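Local coordinates for putative oxidoreductase YfjR (PDB 4OQZ), which probably reduces imines to amines with NADPH as hydride donor, as an S-selective imine reductase of Streptomyces, at residues Ala147-Val150 / Lys154-Tyr157; Val5-Leu10 / Ala19-Arg24. All blocks are in the same frame, centred on the assembly; numbering follows the deposited sequence.

Both contacts show how a Rossmann-type domain sets helices against its central sheet through a few side chains. Contact 2 packs helix 12-23 on strand 4-8, next to the glycine-rich turn that in this family probably receives NADPH; contact 1 joins helix 138-151 to strand 154-159, an edge strand of the sheet within this chain. Their centres lie about 14 Å apart, and the two helices meet directly. The hydroxyl of Y21, from contact 2, makes a probable hydrogen bond to the backbone carbonyl of A147 in contact 1, OH to O 2.6 Å. V150 packs on the same tyrosine, its CB 3.6 Å from CE1 of Y21.

Contact 1. Residues Ala147-Val150 / Lys154-Tyr157; sequences ALEV and KTDY
T155 turns its two branches to different tasks against L148 and E149: the methyl packs, while the hydroxyl reaches a water. CG2 lies anti to the carbonyl carbon of T155, which directs it at the helix backbone, where it rests 3.9 Å from O of L148 and 4.0 Å from C of the same residue. CB of L148 is the nearest side-chain atom to the methyl, 4.1 Å from T155 CG2. E149 comes alongside with the aliphatic part of its chain, its CG 4.3 Å from that methyl. No direct hydrogen bond spans the two segments. Instead, one water bridges them, donating to OE2 of E149 at 2.6 Å and standing 2.6 Å from OG1 of T155. The extended chain of the glutamate (chi2 177°) carries the carboxylate on from CG, and OE2 meets the water. The threonine hydroxyl has a second, direct partner in the OH of Y141, so its position is fixed from both the water and the helix. Farther along the strand, D156 OD2 bonds to Y203 OH of the second subunit. The contact is the return of a beta-alpha-beta unit, in which helix 138-151 leads from strand 131-135 to its parallel neighbour 154-159 through a short turn. Y134 of strand 131-135 touches both L148 and T155, and L148 also reaches I63 of strand 61-64.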
loop_
_atom_site.group_PDB
_atom_site.type_symbol
_atom_site.label_atom_id
_atom_site.label_comp_id
_atom_site.label_asym_id
_atom_site.label_seq_id
_atom_site.Cartn_x
_atom_site.Cartn_y
_atom_site.Cartn_z
ATOM N N ALA A 147 25.329 -9.319 19.012
ATOM C CA ALA A 147 24.775 -10.642 18.732
ATOM C C ALA A 147 23.444 -10.560 17.988
ATOM O O ALA A 147 23.208 -11.357 17.097
ATOM C CB ALA A 147 24.611 -11.431 20.020
ATOM N N LEU A 148 22.588 -9.584 18.310
ATOM C CA LEU A 148 21.313 -9.404 17.611
ATOM C C LEU A 148 21.556 -8.877 16.197
ATOM O O LEU A 148 20.736 -9.139 15.314
ATOM C CB LEU A 148 20.385 -8.458 18.396
ATOM C CG LEU A 148 20.148 -8.831 19.852
ATOM C CD1 LEU A 148 19.536 -7.672 20.605
ATOM C CD2 LEU A 148 19.340 -10.127 19.971
ATOM N N GLU A 149 22.721 -8.219 15.958
ATOM C CA GLU A 149 23.103 -7.715 14.632
ATOM C C GLU A 149 23.426 -8.881 13.663
ATOM O O GLU A 149 23.507 -8.671 12.439
ATOM C CB GLU A 149 24.285 -6.741 14.710
ATOM C CG GLU A 149 23.890 -5.381 15.266
ATOM C CD GLU A 149 25.033 -4.399 15.425
ATOM O OE1 GLU A 149 26.214 -4.812 15.392
ATOM O OE2 GLU A 149 24.736 -3.196 15.584
ATOM N N VAL A 150 23.585 -10.098 14.219
ATOM C CA VAL A 150 23.841 -11.299 13.429
ATOM C C VAL A 150 22.525 -11.669 12.744
ATOM O O VAL A 150 22.560 -12.008 11.557
ATOM C CB VAL A 150 24.476 -12.452 14.244
ATOM C CG1 VAL A 150 24.621 -13.727 13.409
ATOM C CG2 VAL A 150 25.825 -12.035 14.811
ATOM N N LYS A 154 20.606 -4.177 11.038
ATOM C CA LYS A 154 20.012 -3.064 11.762
ATOM C C LYS A 154 19.087 -3.595 12.860
ATOM O O LYS A 154 18.387 -4.610 12.673
ATOM C CB LYS A 154 19.251 -2.118 10.818
ATOM C CG LYS A 154 20.064 -1.553 9.654
ATOM C CD LYS A 154 19.111 -1.018 8.565
ATOM C CE LYS A 154 19.820 -0.438 7.363
ATOM N NZ LYS A 154 18.873 -0.169 6.246
ATOM N N THR A 155 19.146 -2.938 14.036
ATOM C CA THR A 155 18.316 -3.248 15.210
ATOM C C THR A 155 17.770 -1.926 15.721
ATOM O O THR A 155 18.503 -0.934 15.808
ATOM C CB THR A 155 19.033 -4.110 16.284
ATOM O OG1 THR A 155 20.025 -3.339 16.973
ATOM C CG2 THR A 155 19.629 -5.449 15.717
ATOM N N ASP A 156 16.471 -1.897 16.023
ATOM C CA ASP A 156 15.809 -0.647 16.431
ATOM C C ASP A 156 15.099 -0.758 17.774
ATOM O O ASP A 156 13.952 -1.195 17.830
ATOM C CB ASP A 156 14.844 -0.224 15.319
ATOM C CG ASP A 156 14.234 1.161 15.422
ATOM O OD1 ASP A 156 14.547 1.887 16.400
ATOM O OD2 ASP A 156 13.498 1.547 14.491
ATOM N N TYR A 157 15.773 -0.319 18.850
ATOM C CA TYR A 157 15.242 -0.335 20.209
ATOM C C TYR A 157 14.158 0.744 20.390
ATOM O O TYR A 157 14.455 1.942 20.328
ATOM C CB TYR A 157 16.368 -0.189 21.236
ATOM C CG TYR A 157 15.870 -0.236 22.659
ATOM C CD1 TYR A 157 15.628 -1.452 23.295
ATOM C CD2 TYR A 157 15.607 0.935 23.365
ATOM C CE1 TYR A 157 15.150 -1.499 24.604
ATOM C CE2 TYR A 157 15.118 0.898 24.669
ATOM C CZ TYR A 157 14.909 -0.322 25.289
ATOM O OH TYR A 157 14.461 -0.351 26.584
HETATM O O HOH W 1 22.303 -2.516 15.933
#

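Contact 2. Residues Val5-Leu10 / Ala19-Arg24; sequences VTVIGL and AAYLDR
V5, on the first strand of the Rossmann fold, meets Y21 of the following helix, 12-23, across the strand-helix interface of a beta-alpha-beta unit. The two side chains cross at about a right angle, and CG1 of the valine sits over one face of the phenol ring, 3.8 Å from its centroid and 24° off the ring normal, a CH-pi contact. That methyl occupies the position between the backbone N and the carbonyl carbon (chi1 68°). T6 points the other way. V7 returns to the helix side, where its CG2 meets the ring obliquely, 4.3 Å from CD2 of Y21. The strand ends at I8, and G9 begins the turn with a positive phi; it is the first glycine of a GxGxxG pattern with G11 and G14, consistent with dinucleotide binding. Y21 is further enclosed by Y26, which meets it edge-to-face, and by I151 of helix 138-151, while its hydroxyl goes to A147. Over the ring, the valine methyl leans toward the rim rather than the middle, with V5 CG1 3.6 Å from both CG and CD1 of Y21.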
loop_
_atom_site.group_PDB
_atom_site.type_symbol
_atom_site.label_atom_id
_atom_site.label_comp_id
_atom_site.label_asym_id
_atom_site.label_seq_id
_atom_site.Cartn_x
_atom_site.Cartn_y
_atom_site.Cartn_z
ATOM N N VAL A 5 26.060 -18.962 21.525
ATOM C CA VAL A 5 24.618 -18.613 21.558
ATOM C C VAL A 5 23.663 -19.852 21.466
ATOM O O VAL A 5 24.042 -20.886 20.913
ATOM C CB VAL A 5 24.328 -17.586 20.418
ATOM C CG1 VAL A 5 24.487 -18.227 19.035
ATOM C CG2 VAL A 5 22.974 -16.882 20.578
ATOM N N THR A 6 22.412 -19.710 21.950
ATOM C CA THR A 6 21.407 -20.761 21.800
ATOM C C THR A 6 20.259 -20.289 20.876
ATOM O O THR A 6 19.794 -19.157 21.019
ATOM C CB THR A 6 20.860 -21.184 23.153
ATOM O OG1 THR A 6 21.899 -21.847 23.865
ATOM C CG2 THR A 6 19.669 -22.118 23.026
ATOM N N VAL A 7 19.780 -21.198 19.976
ATOM C CA VAL A 7 18.614 -20.973 19.110
ATOM C C VAL A 7 17.579 -22.086 19.392
ATOM O O VAL A 7 17.887 -23.262 19.226
ATOM C CB VAL A 7 18.949 -20.851 17.584
ATOM C CG1 VAL A 7 17.687 -20.537 16.777
ATOM C CG2 VAL A 7 20.002 -19.772 17.324
ATOM N N ILE A 8 16.371 -21.705 19.854
ATOM C CA ILE A 8 15.253 -22.624 20.108
ATOM C C ILE A 8 14.154 -22.297 19.070
ATOM O O ILE A 8 13.779 -21.137 18.927
ATOM C CB ILE A 8 14.749 -22.567 21.581
ATOM C CG1 ILE A 8 15.888 -22.975 22.553
ATOM C CG2 ILE A 8 13.499 -23.452 21.778
ATOM C CD1 ILE A 8 15.686 -22.745 24.029
ATOM N N GLY A 9 13.709 -23.315 18.333
ATOM C CA GLY A 9 12.690 -23.202 17.297
ATOM C C GLY A 9 13.356 -23.189 15.952
ATOM O O GLY A 9 13.930 -22.175 15.563
ATOM N N LEU A 10 13.336 -24.328 15.251
ATOM C CA LEU A 10 14.028 -24.426 13.970
ATOM C C LEU A 10 13.183 -24.536 12.714
ATOM O O LEU A 10 13.393 -25.429 11.879
ATOM C CB LEU A 10 15.197 -25.426 13.989
ATOM C CG LEU A 10 16.196 -25.308 15.133
ATOM C CD1 LEU A 10 17.076 -26.526 15.175
ATOM C CD2 LEU A 10 17.034 -24.034 15.034
ATOM N N ALA A 19 22.338 -20.613 11.202
ATOM C CA ALA A 19 23.319 -20.640 10.106
ATOM C C ALA A 19 24.121 -19.315 10.045
ATOM O O ALA A 19 25.330 -19.352 9.808
ATOM C CB ALA A 19 22.616 -20.894 8.772
ATOM N N ALA A 20 23.453 -18.159 10.285
ATOM C CA ALA A 20 24.095 -16.842 10.365
ATOM C C ALA A 20 25.054 -16.832 11.577
ATOM O O ALA A 20 26.203 -16.399 11.435
ATOM C CB ALA A 20 23.045 -15.763 10.523
ATOM N N TYR A 21 24.617 -17.401 12.735
ATOM C CA TYR A 21 25.504 -17.520 13.894
ATOM C C TYR A 21 26.707 -18.426 13.623
ATOM O O TYR A 21 27.830 -18.046 13.945
ATOM C CB TYR A 21 24.741 -17.922 15.174
ATOM C CG TYR A 21 23.995 -16.775 15.812
ATOM C CD1 TYR A 21 24.674 -15.735 16.443
ATOM C CD2 TYR A 21 22.603 -16.733 15.805
ATOM C CE1 TYR A 21 23.986 -14.662 17.023
ATOM C CE2 TYR A 21 21.906 -15.675 16.389
ATOM C CZ TYR A 21 22.602 -14.632 16.984
ATOM O OH TYR A 21 21.910 -13.589 17.560
ATOM N N LEU A 22 26.496 -19.592 12.974
ATOM C CA LEU A 22 27.588 -20.493 12.612
ATOM C C LEU A 22 28.559 -19.824 11.613
ATOM O O LEU A 22 29.774 -19.957 11.767
ATOM C CB LEU A 22 27.056 -21.816 12.030
ATOM C CG LEU A 22 26.302 -22.764 12.966
ATOM C CD1 LEU A 22 25.589 -23.839 12.164
ATOM C CD2 LEU A 22 27.227 -23.386 13.998
ATOM N N ASP A 23 28.022 -19.066 10.640
ATOM C CA ASP A 23 28.807 -18.328 9.627
ATOM C C ASP A 23 29.739 -17.289 10.260
ATOM O O ASP A 23 30.766 -16.958 9.668
ATOM C CB ASP A 23 27.873 -17.589 8.646
ATOM C CG ASP A 23 27.212 -18.424 7.563
ATOM O OD1 ASP A 23 27.730 -19.529 7.260
ATOM O OD2 ASP A 23 26.202 -17.945 6.978
ATOM N N ARG A 24 29.332 -16.734 11.430
ATOM C CA ARG A 24 30.091 -15.729 12.167
ATOM C C ARG A 24 31.018 -16.296 13.252
ATOM O O ARG A 24 31.644 -15.525 13.981
ATOM C CB ARG A 24 29.162 -14.640 12.696
ATOM C CG ARG A 24 29.124 -13.451 11.753
ATOM C CD ARG A 24 27.714 -12.970 11.498
ATOM N NE ARG A 24 27.632 -12.212 10.249
ATOM C CZ ARG A 24 26.498 -11.896 9.628
ATOM N NH1 ARG A 24 25.328 -12.273 10.132
ATOM N NH2 ARG A 24 26.525 -11.204 8.495
#